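Local structure of intimin adherence protein (Escherichia coli O157:H7, 3NCX) at residues Trp51-Thr56 / Gly73-Lys78; Asn30-Tyr35 / Tyr89-Pro94. The protein probably mediates intimate attachment of the bacterium to host cells by binding the translocated receptor Tir through its extracellular C-terminal region. The protein carries 1 engineered substitution. All coordinates share one frame; numbering follows the deposited sequence.

Contact 1 (Trp51-Thr56 / Gly73-Lys78)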
ATOM      1  N   TRP A  51     -16.470   3.903 -11.075  1.00 18.35           N
ATOM      2  CA  TRP A  51     -15.085   4.351 -10.984  1.00 24.30           C
ATOM      3  C   TRP A  51     -14.221   3.855 -12.140  1.00 24.47           C
ATOM      4  O   TRP A  51     -14.500   2.820 -12.743  1.00 28.26           O
ATOM      5  CB  TRP A  51     -14.485   3.938  -9.639  1.00 23.43           C
ATOM      6  CG  TRP A  51     -15.336   4.350  -8.479  1.00 20.42           C
ATOM      7  CD1 TRP A  51     -16.450   3.712  -8.013  1.00 23.41           C
ATOM      8  CD2 TRP A  51     -15.153   5.496  -7.640  1.00 18.51           C
ATOM      9  NE1 TRP A  51     -16.969   4.388  -6.936  1.00 24.95           N
ATOM     10  CE2 TRP A  51     -16.190   5.487  -6.686  1.00 19.53           C
ATOM     11  CE3 TRP A  51     -14.210   6.528  -7.601  1.00 18.47           C
ATOM     12  CZ2 TRP A  51     -16.312   6.468  -5.705  1.00 16.60           C
ATOM     13  CZ3 TRP A  51     -14.333   7.502  -6.626  1.00 18.80           C
ATOM     14  CH2 TRP A  51     -15.375   7.465  -5.692  1.00 23.11           C
ATOM     15  N   TYR A  52     -13.167   4.609 -12.438  1.00 21.41           N
ATOM     16  CA  TYR A  52     -12.304   4.312 -13.573  1.00 28.33           C
ATOM     17  C   TYR A  52     -10.862   4.723 -13.293  1.00 28.00           C
ATOM     18  O   TYR A  52     -10.611   5.775 -12.704  1.00 29.72           O
ATOM     19  CB  TYR A  52     -12.820   5.028 -14.823  1.00 22.79           C
ATOM     20  CG  TYR A  52     -11.867   5.001 -15.997  1.00 29.49           C
ATOM     21  CD1 TYR A  52     -11.890   3.958 -16.912  1.00 30.30           C
ATOM     22  CD2 TYR A  52     -10.950   6.028 -16.195  1.00 30.86           C
ATOM     23  CE1 TYR A  52     -11.023   3.934 -17.990  1.00 37.34           C
ATOM     24  CE2 TYR A  52     -10.079   6.011 -17.268  1.00 28.51           C
ATOM     25  CZ  TYR A  52     -10.120   4.963 -18.163  1.00 36.87           C
ATOM     26  OH  TYR A  52      -9.256   4.943 -19.233  1.00 31.98           O
ATOM     27  N   SER A  53      -9.919   3.892 -13.723  1.00 23.24           N
ATOM     28  CA  SER A  53      -8.503   4.195 -13.562  1.00 26.16           C
ATOM     29  C   SER A  53      -7.866   4.496 -14.910  1.00 27.69           C
ATOM     30  O   SER A  53      -8.038   3.744 -15.868  1.00 38.22           O
ATOM     31  CB  SER A  53      -7.776   3.030 -12.888  1.00 35.42           C
ATOM     32  OG  SER A  53      -6.382   3.275 -12.820  1.00 33.86           O
ATOM     33  N   GLU A  54      -7.127   5.597 -14.985  1.00 28.71           N
ATOM     34  CA  GLU A  54      -6.483   5.985 -16.234  1.00 32.32           C
ATOM     35  C   GLU A  54      -5.167   5.248 -16.436  1.00 37.54           C
ATOM     36  O   GLU A  54      -4.479   5.451 -17.436  1.00 41.27           O
ATOM     37  CB  GLU A  54      -6.261   7.497 -16.283  1.00 29.50           C
ATOM     38  CG  GLU A  54      -7.545   8.305 -16.199  1.00 31.44           C
ATOM     39  CD  GLU A  54      -7.413   9.673 -16.835  1.00 43.34           C
ATOM     40  OE1 GLU A  54      -6.602   9.812 -17.776  1.00 54.32           O
ATOM     41  OE2 GLU A  54      -8.116  10.606 -16.397  1.00 39.77           O
ATOM     42  N   ASN A  55      -4.824   4.389 -15.480  1.00 30.70           N
ATOM     43  CA  ASN A  55      -3.608   3.591 -15.570  1.00 32.95           C
ATOM     44  C   ASN A  55      -3.581   2.487 -14.518  1.00 38.42           C
ATOM     45  O   ASN A  55      -3.246   2.728 -13.357  1.00 39.27           O
ATOM     46  CB  ASN A  55      -2.368   4.480 -15.439  1.00 32.85           C
ATOM     47  CG  ASN A  55      -1.111   3.805 -15.953  1.00 39.62           C
ATOM     48  OD1 ASN A  55      -1.027   2.578 -16.001  1.00 38.14           O
ATOM     49  ND2 ASN A  55      -0.126   4.606 -16.346  1.00 32.52           N
ATOM     50  N   THR A  56      -3.938   1.276 -14.936  1.00 32.81           N
ATOM     51  CA  THR A  56      -3.990   0.130 -14.036  1.00 34.04           C
ATOM     52  C   THR A  56      -2.602  -0.258 -13.532  1.00 30.52           C
ATOM     53  O   THR A  56      -2.456  -0.787 -12.430  1.00 28.81           O
ATOM     54  CB  THR A  56      -4.638  -1.090 -14.719  1.00 36.90           C
ATOM     55  OG1 THR A  56      -5.951  -0.744 -15.177  1.00 33.23           O
ATOM     56  CG2 THR A  56      -4.736  -2.259 -13.748  1.00 38.79           C
ATOM     57  N   GLY A  73       3.923   5.313  -8.951  1.00 27.38           N
ATOM     58  CA  GLY A  73       3.649   6.346  -9.934  1.00 24.13           C
ATOM     59  C   GLY A  73       2.394   7.145  -9.637  1.00 27.08           C
ATOM     60  O   GLY A  73       1.673   6.856  -8.683  1.00 28.34           O
ATOM     61  N   SER A  74       2.137   8.157 -10.461  1.00 27.68           N
ATOM     62  CA  SER A  74       0.957   9.001 -10.303  1.00 23.48           C
ATOM     63  C   SER A  74      -0.120   8.613 -11.309  1.00 28.65           C
ATOM     64  O   SER A  74       0.170   8.381 -12.482  1.00 31.61           O
ATOM     65  CB  SER A  74       1.323  10.476 -10.484  1.00 21.24           C
ATOM     66  OG  SER A  74       2.417  10.841  -9.663  1.00 28.42           O
ATOM     67  N   VAL A  75      -1.366   8.551 -10.849  1.00 24.30           N
ATOM     68  CA  VAL A  75      -2.475   8.166 -11.713  1.00 24.71           C
ATOM     69  C   VAL A  75      -3.752   8.917 -11.349  1.00 28.04           C
ATOM     70  O   VAL A  75      -3.933   9.341 -10.207  1.00 20.17           O
ATOM     71  CB  VAL A  75      -2.739   6.649 -11.641  1.00 32.56           C
ATOM     72  CG1 VAL A  75      -3.243   6.267 -10.256  1.00 30.20           C
ATOM     73  CG2 VAL A  75      -3.734   6.225 -12.712  1.00 28.62           C
ATOM     74  N   VAL A  76      -4.636   9.079 -12.330  1.00 26.50           N
ATOM     75  CA  VAL A  76      -5.905   9.760 -12.111  1.00 22.75           C
ATOM     76  C   VAL A  76      -7.057   8.769 -11.986  1.00 25.46           C
ATOM     77  O   VAL A  76      -7.181   7.840 -12.787  1.00 28.36           O
ATOM     78  CB  VAL A  76      -6.220  10.754 -13.246  1.00 28.77           C
ATOM     79  CG1 VAL A  76      -7.679  11.189 -13.187  1.00 23.46           C
ATOM     80  CG2 VAL A  76      -5.290  11.955 -13.172  1.00 18.74           C
ATOM     81  N   ILE A  77      -7.893   8.974 -10.974  1.00 24.77           N
ATOM     82  CA  ILE A  77      -9.081   8.157 -10.772  1.00 23.44           C
ATOM     83  C   ILE A  77     -10.331   9.002 -10.977  1.00 26.61           C
ATOM     84  O   ILE A  77     -10.447  10.094 -10.426  1.00 22.73           O
ATOM     85  CB  ILE A  77      -9.110   7.549  -9.362  1.00 21.72           C
ATOM     86  CG1 ILE A  77      -7.863   6.693  -9.135  1.00 23.66           C
ATOM     87  CG2 ILE A  77     -10.383   6.734  -9.156  1.00 13.47           C
ATOM     88  CD1 ILE A  77      -7.764   6.117  -7.744  1.00 28.57           C
ATOM     89  N   LYS A  78     -11.263   8.493 -11.777  1.00 30.59           N
ATOM     90  CA  LYS A  78     -12.482   9.233 -12.084  1.00 25.37           C
ATOM     91  C   LYS A  78     -13.735   8.562 -11.531  1.00 25.44           C
ATOM     92  O   LYS A  78     -13.905   7.347 -11.638  1.00 22.26           O
ATOM     93  CB  LYS A  78     -12.621   9.441 -13.594  1.00 26.77           C
ATOM     94  CG  LYS A  78     -11.632  10.437 -14.181  1.00 24.57           C
ATOM     95  CD  LYS A  78     -11.889  10.664 -15.662  1.00 21.92           C
ATOM     96  CE  LYS A  78     -10.947  11.712 -16.228  1.00 27.67           C
ATOM     97  NZ  LYS A  78     -11.083  11.854 -17.703  1.00 27.45           N
TER
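Three backbone hydrogen bonds join Trp51-Thr56 to Gly73-Lys78, and they follow the antiparallel ladder until the first segment leaves the sheet. Tyr52 and Lys78 form a hydrogen-bonded pair. Lys78 N points almost straight at Tyr52 O (2.9 Å, 170° at the hydrogen), whereas the return bond from Tyr52 N to Lys78 O, equally short, is bent to 133°. Each of these carbonyls also receives a CA-H...O contact, Tyr52 O from Ile77 and Lys78 O from Trp51. Beyond the non-hydrogen-bonded pair Ser53-Ile77, Glu54 N donates to Val76 O at 3.1 Å, nearly along the C=O axis. There the chain turns off: Ser53 OG, anti to its own backbone N, accepts from Asn55 N at 3.3 Å in an ST turn and is also hydrogen-bonded to Ala59 O. Glu54 runs alongside Val76, and its OE2 lies beside the end of the Lys78 chain, 3.5 Å from Lys78 NZ in a salt bridge but nearer CE, on the exposed face that carries Tyr52. At the end of the turn, Val75 CG2 meets Asn55 CB at 3.5 Å. On the other face Ile77 CG2 sits at the edge of the Trp51 indole, 4.1 Å from CE3. Strand 75-81 is the middle of three in this Ig-like domain, between 49-53 and 86-91; Trp51 and Ile77 pack inward on Leu40 of strand 37-43, joining this sheet to the one facing it.

Contact 2 (Asn30-Tyr35 / Tyr89-Pro94); sequences NIWLQY and YTIKAP
The indole of Trp32 carries the pyrrolidine ring of Pro94 on one face. Pro94 CD lies 3.3 Å from the centroid of the six-membered ring and only 3° off its normal, a CH-pi contact, while CG sits over the ring fusion, 3.4 Å from Trp32 CD2. The proline thus spans both rings of the indole, with CB nearer the five-membered one. On the benzo ring, Ile91 CG2 meets the CZ2-CH2 bond obliquely, 3.3 Å from Trp32 CZ2, and the Lys92 carbonyl lies near CZ2 as well. The side chain reaches this position with CG anti to its own carbonyl carbon (chi1 -68°), directed at the segment 89-94; Trp32 NE1 makes a weak hydrogen bond to Pro29 O. Beside the proline, Asn30 OD1 and Ala93 O each accept from one water, both at 2.7 Å, and OD1 takes a further hydrogen bond from Ser95 N. The two segments therefore meet through a buried aromatic-proline contact with a water bridge at its more exposed border. The stacked part probably rests on shape and dispersion, with some CH-pi attraction, while the water supplies directional bonds; together they fit the indole from the lectin-like domain's sheet against the chain leaving the Ig-like domain.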
ATOM      1  N   ASN A  30       1.907   9.224   1.946  1.00 22.81           N
ATOM      2  CA  ASN A  30       2.985   9.494   1.006  1.00 17.80           C
ATOM      3  C   ASN A  30       3.764   8.226   0.680  1.00 20.01           C
ATOM      4  O   ASN A  30       4.121   7.983  -0.469  1.00 21.39           O
ATOM      5  CB  ASN A  30       3.928  10.559   1.566  1.00 24.87           C
ATOM      6  CG  ASN A  30       5.194  10.706   0.745  1.00 44.61           C
ATOM      7  OD1 ASN A  30       5.218  10.389  -0.445  1.00 38.18           O
ATOM      8  ND2 ASN A  30       6.258  11.186   1.381  1.00 45.91           N
ATOM      9  N   ILE A  31       4.028   7.420   1.702  1.00 22.39           N
ATOM     10  CA  ILE A  31       4.709   6.145   1.505  1.00 21.52           C
ATOM     11  C   ILE A  31       3.690   5.032   1.279  1.00 19.62           C
ATOM     12  O   ILE A  31       2.641   4.995   1.921  1.00 15.70           O
ATOM     13  CB  ILE A  31       5.633   5.798   2.688  1.00 17.11           C
ATOM     14  CG1 ILE A  31       4.851   5.805   4.003  1.00 18.86           C
ATOM     15  CG2 ILE A  31       6.791   6.778   2.757  1.00 17.16           C
ATOM     16  CD1 ILE A  31       5.692   5.460   5.217  1.00 17.59           C
ATOM     17  N   TRP A  32       3.999   4.129   0.355  1.00 20.38           N
ATOM     18  CA  TRP A  32       3.037   3.117  -0.053  1.00 17.41           C
ATOM     19  C   TRP A  32       3.409   1.697   0.351  1.00 17.67           C
ATOM     20  O   TRP A  32       4.582   1.329   0.396  1.00 22.31           O
ATOM     21  CB  TRP A  32       2.826   3.162  -1.569  1.00 15.95           C
ATOM     22  CG  TRP A  32       2.128   4.391  -2.059  1.00 22.04           C
ATOM     23  CD1 TRP A  32       1.719   5.461  -1.315  1.00 18.51           C
ATOM     24  CD2 TRP A  32       1.753   4.676  -3.411  1.00 22.55           C
ATOM     25  NE1 TRP A  32       1.114   6.395  -2.122  1.00 20.75           N
ATOM     26  CE2 TRP A  32       1.124   5.936  -3.414  1.00 23.38           C
ATOM     27  CE3 TRP A  32       1.890   3.987  -4.620  1.00 19.53           C
ATOM     28  CZ2 TRP A  32       0.634   6.521  -4.578  1.00 25.03           C
ATOM     29  CZ3 TRP A  32       1.405   4.568  -5.774  1.00 20.03           C
ATOM     30  CH2 TRP A  32       0.783   5.823  -5.746  1.00 23.67           C
ATOM     31  N   LEU A  33       2.383   0.910   0.654  1.00 15.90           N
ATOM     32  CA  LEU A  33       2.501  -0.536   0.700  1.00 16.68           C
ATOM     33  C   LEU A  33       1.876  -1.066  -0.579  1.00 14.72           C
ATOM     34  O   LEU A  33       0.700  -0.813  -0.844  1.00 12.39           O
ATOM     35  CB  LEU A  33       1.747  -1.103   1.900  1.00 15.41           C
ATOM     36  CG  LEU A  33       1.464  -2.603   1.803  1.00  9.28           C
ATOM     37  CD1 LEU A  33       2.765  -3.390   1.768  1.00  9.56           C
ATOM     38  CD2 LEU A  33       0.576  -3.067   2.945  1.00 11.35           C
ATOM     39  N   GLN A  34       2.651  -1.786  -1.383  1.00 16.07           N
ATOM     40  CA  GLN A  34       2.106  -2.329  -2.621  1.00 17.63           C
ATOM     41  C   GLN A  34       0.890  -3.192  -2.312  1.00 19.94           C
ATOM     42  O   GLN A  34       0.943  -4.063  -1.444  1.00 15.09           O
ATOM     43  CB  GLN A  34       3.149  -3.142  -3.387  1.00 13.82           C
ATOM     44  CG  GLN A  34       2.666  -3.594  -4.759  1.00 16.15           C
ATOM     45  CD  GLN A  34       3.698  -4.413  -5.508  1.00 22.09           C
ATOM     46  OE1 GLN A  34       3.833  -4.299  -6.726  1.00 16.87           O
ATOM     47  NE2 GLN A  34       4.428  -5.252  -4.780  1.00 22.34           N
ATOM     48  N   TYR A  35      -0.204  -2.928  -3.020  1.00 20.81           N
ATOM     49  CA  TYR A  35      -1.448  -3.673  -2.851  1.00 15.67           C
ATOM     50  C   TYR A  35      -2.207  -3.220  -1.611  1.00 17.59           C
ATOM     51  O   TYR A  35      -3.152  -3.878  -1.176  1.00 21.38           O
ATOM     52  CB  TYR A  35      -1.178  -5.177  -2.815  1.00 16.83           C
ATOM     53  CG  TYR A  35      -0.453  -5.675  -4.043  1.00 22.28           C
ATOM     54  CD1 TYR A  35       0.657  -6.503  -3.934  1.00 21.27           C
ATOM     55  CD2 TYR A  35      -0.879  -5.314  -5.316  1.00 19.28           C
ATOM     56  CE1 TYR A  35       1.323  -6.956  -5.058  1.00 21.55           C
ATOM     57  CE2 TYR A  35      -0.220  -5.763  -6.444  1.00 22.52           C
ATOM     58  CZ  TYR A  35       0.880  -6.584  -6.309  1.00 18.39           C
ATOM     59  OH  TYR A  35       1.539  -7.034  -7.428  1.00 17.49           O
ATOM     60  N   TYR A  89      -9.862  12.502  -9.309  1.00 21.53           N
ATOM     61  CA  TYR A  89      -9.058  12.488  -8.091  1.00 22.63           C
ATOM     62  C   TYR A  89      -7.674  11.936  -8.420  1.00 20.00           C
ATOM     63  O   TYR A  89      -7.547  10.791  -8.846  1.00 21.36           O
ATOM     64  CB  TYR A  89      -9.720  11.638  -7.005  1.00 27.80           C
ATOM     65  CG  TYR A  89      -8.814  11.341  -5.831  1.00 24.47           C
ATOM     66  CD1 TYR A  89      -8.023  10.200  -5.812  1.00 24.24           C
ATOM     67  CD2 TYR A  89      -8.742  12.204  -4.745  1.00 26.36           C
ATOM     68  CE1 TYR A  89      -7.188   9.925  -4.745  1.00 28.42           C
ATOM     69  CE2 TYR A  89      -7.909  11.937  -3.672  1.00 28.14           C
ATOM     70  CZ  TYR A  89      -7.135  10.796  -3.677  1.00 31.73           C
ATOM     71  OH  TYR A  89      -6.303  10.523  -2.615  1.00 32.49           O
ATOM     72  N   THR A  90      -6.640  12.747  -8.224  1.00 26.28           N
ATOM     73  CA  THR A  90      -5.291  12.366  -8.636  1.00 26.33           C
ATOM     74  C   THR A  90      -4.471  11.701  -7.532  1.00 26.08           C
ATOM     75  O   THR A  90      -4.493  12.128  -6.377  1.00 20.28           O
ATOM     76  CB  THR A  90      -4.509  13.571  -9.190  1.00 19.13           C
ATOM     77  OG1 THR A  90      -4.442  14.598  -8.194  1.00 35.31           O
ATOM     78  CG2 THR A  90      -5.191  14.121 -10.429  1.00 25.63           C
ATOM     79  N   ILE A  91      -3.747  10.651  -7.906  1.00 20.67           N
ATOM     80  CA  ILE A  91      -2.862   9.952  -6.986  1.00 26.55           C
ATOM     81  C   ILE A  91      -1.425  10.405  -7.200  1.00 26.67           C
ATOM     82  O   ILE A  91      -0.828  10.119  -8.235  1.00 26.09           O
ATOM     83  CB  ILE A  91      -2.915   8.426  -7.194  1.00 29.48           C
ATOM     84  CG1 ILE A  91      -4.355   7.914  -7.134  1.00 31.57           C
ATOM     85  CG2 ILE A  91      -2.062   7.723  -6.152  1.00 26.80           C
ATOM     86  CD1 ILE A  91      -4.905   7.806  -5.732  1.00 33.84           C
ATOM     87  N   LYS A  92      -0.871  11.115  -6.224  1.00 26.32           N
ATOM     88  CA  LYS A  92       0.528  11.520  -6.291  1.00 29.32           C
ATOM     89  C   LYS A  92       1.439  10.326  -6.036  1.00 27.41           C
ATOM     90  O   LYS A  92       1.203   9.540  -5.117  1.00 27.65           O
ATOM     91  CB  LYS A  92       0.816  12.640  -5.286  1.00 29.63           C
ATOM     92  CG  LYS A  92       0.294  14.001  -5.718  1.00 37.74           C
ATOM     93  CD  LYS A  92       1.098  14.543  -6.893  1.00 45.45           C
ATOM     94  CE  LYS A  92       0.454  15.784  -7.486  1.00 45.89           C
ATOM     95  NZ  LYS A  92      -0.857  15.469  -8.117  1.00 54.68           N
ATOM     96  N   ALA A  93       2.471  10.183  -6.862  1.00 22.70           N
ATOM     97  CA  ALA A  93       3.434   9.101  -6.697  1.00 21.08           C
ATOM     98  C   ALA A  93       4.107   9.200  -5.334  1.00 24.96           C
ATOM     99  O   ALA A  93       4.371  10.299  -4.846  1.00 21.84           O
ATOM    100  CB  ALA A  93       4.469   9.133  -7.805  1.00 23.96           C
ATOM    101  N   PRO A  94       4.387   8.047  -4.714  1.00 19.07           N
ATOM    102  CA  PRO A  94       4.975   8.000  -3.374  1.00 23.18           C
ATOM    103  C   PRO A  94       6.467   8.307  -3.385  1.00 21.98           C
ATOM    104  O   PRO A  94       7.107   8.214  -4.431  1.00 18.82           O
ATOM    105  CB  PRO A  94       4.756   6.544  -2.962  1.00 19.75           C
ATOM    106  CG  PRO A  94       4.811   5.799  -4.243  1.00 23.14           C
ATOM    107  CD  PRO A  94       4.154   6.699  -5.260  1.00 24.67           C
TER
HETATM  108  O   HOH W   1       3.383  10.829  -2.387  1.00 26.19           O

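Contacts 1 and 2 have their centres about 11 Å apart and meet along strands 75-81 and 86-91, which are consecutive in the chain and adjacent in one antiparallel sheet. Probable hydrogen bonds continue the sheet from contact 1 to the 89-94 segment of contact 2: Val75 O to Ile91 N and Ile77 O to Tyr89 N, both 2.7 Å. Where that ladder ends, Gly73 O lies 3.2 Å from Trp32 CH2, and Ser74 OG bonds to Ala93 N, so the loop before strand 75-81 borders the indole-proline contact. Contact 1 belongs within the Ig-like domain; contact 2 lies where its last strand gives way to the C-type lectin-like domain, the part of intimin expected to engage Tir.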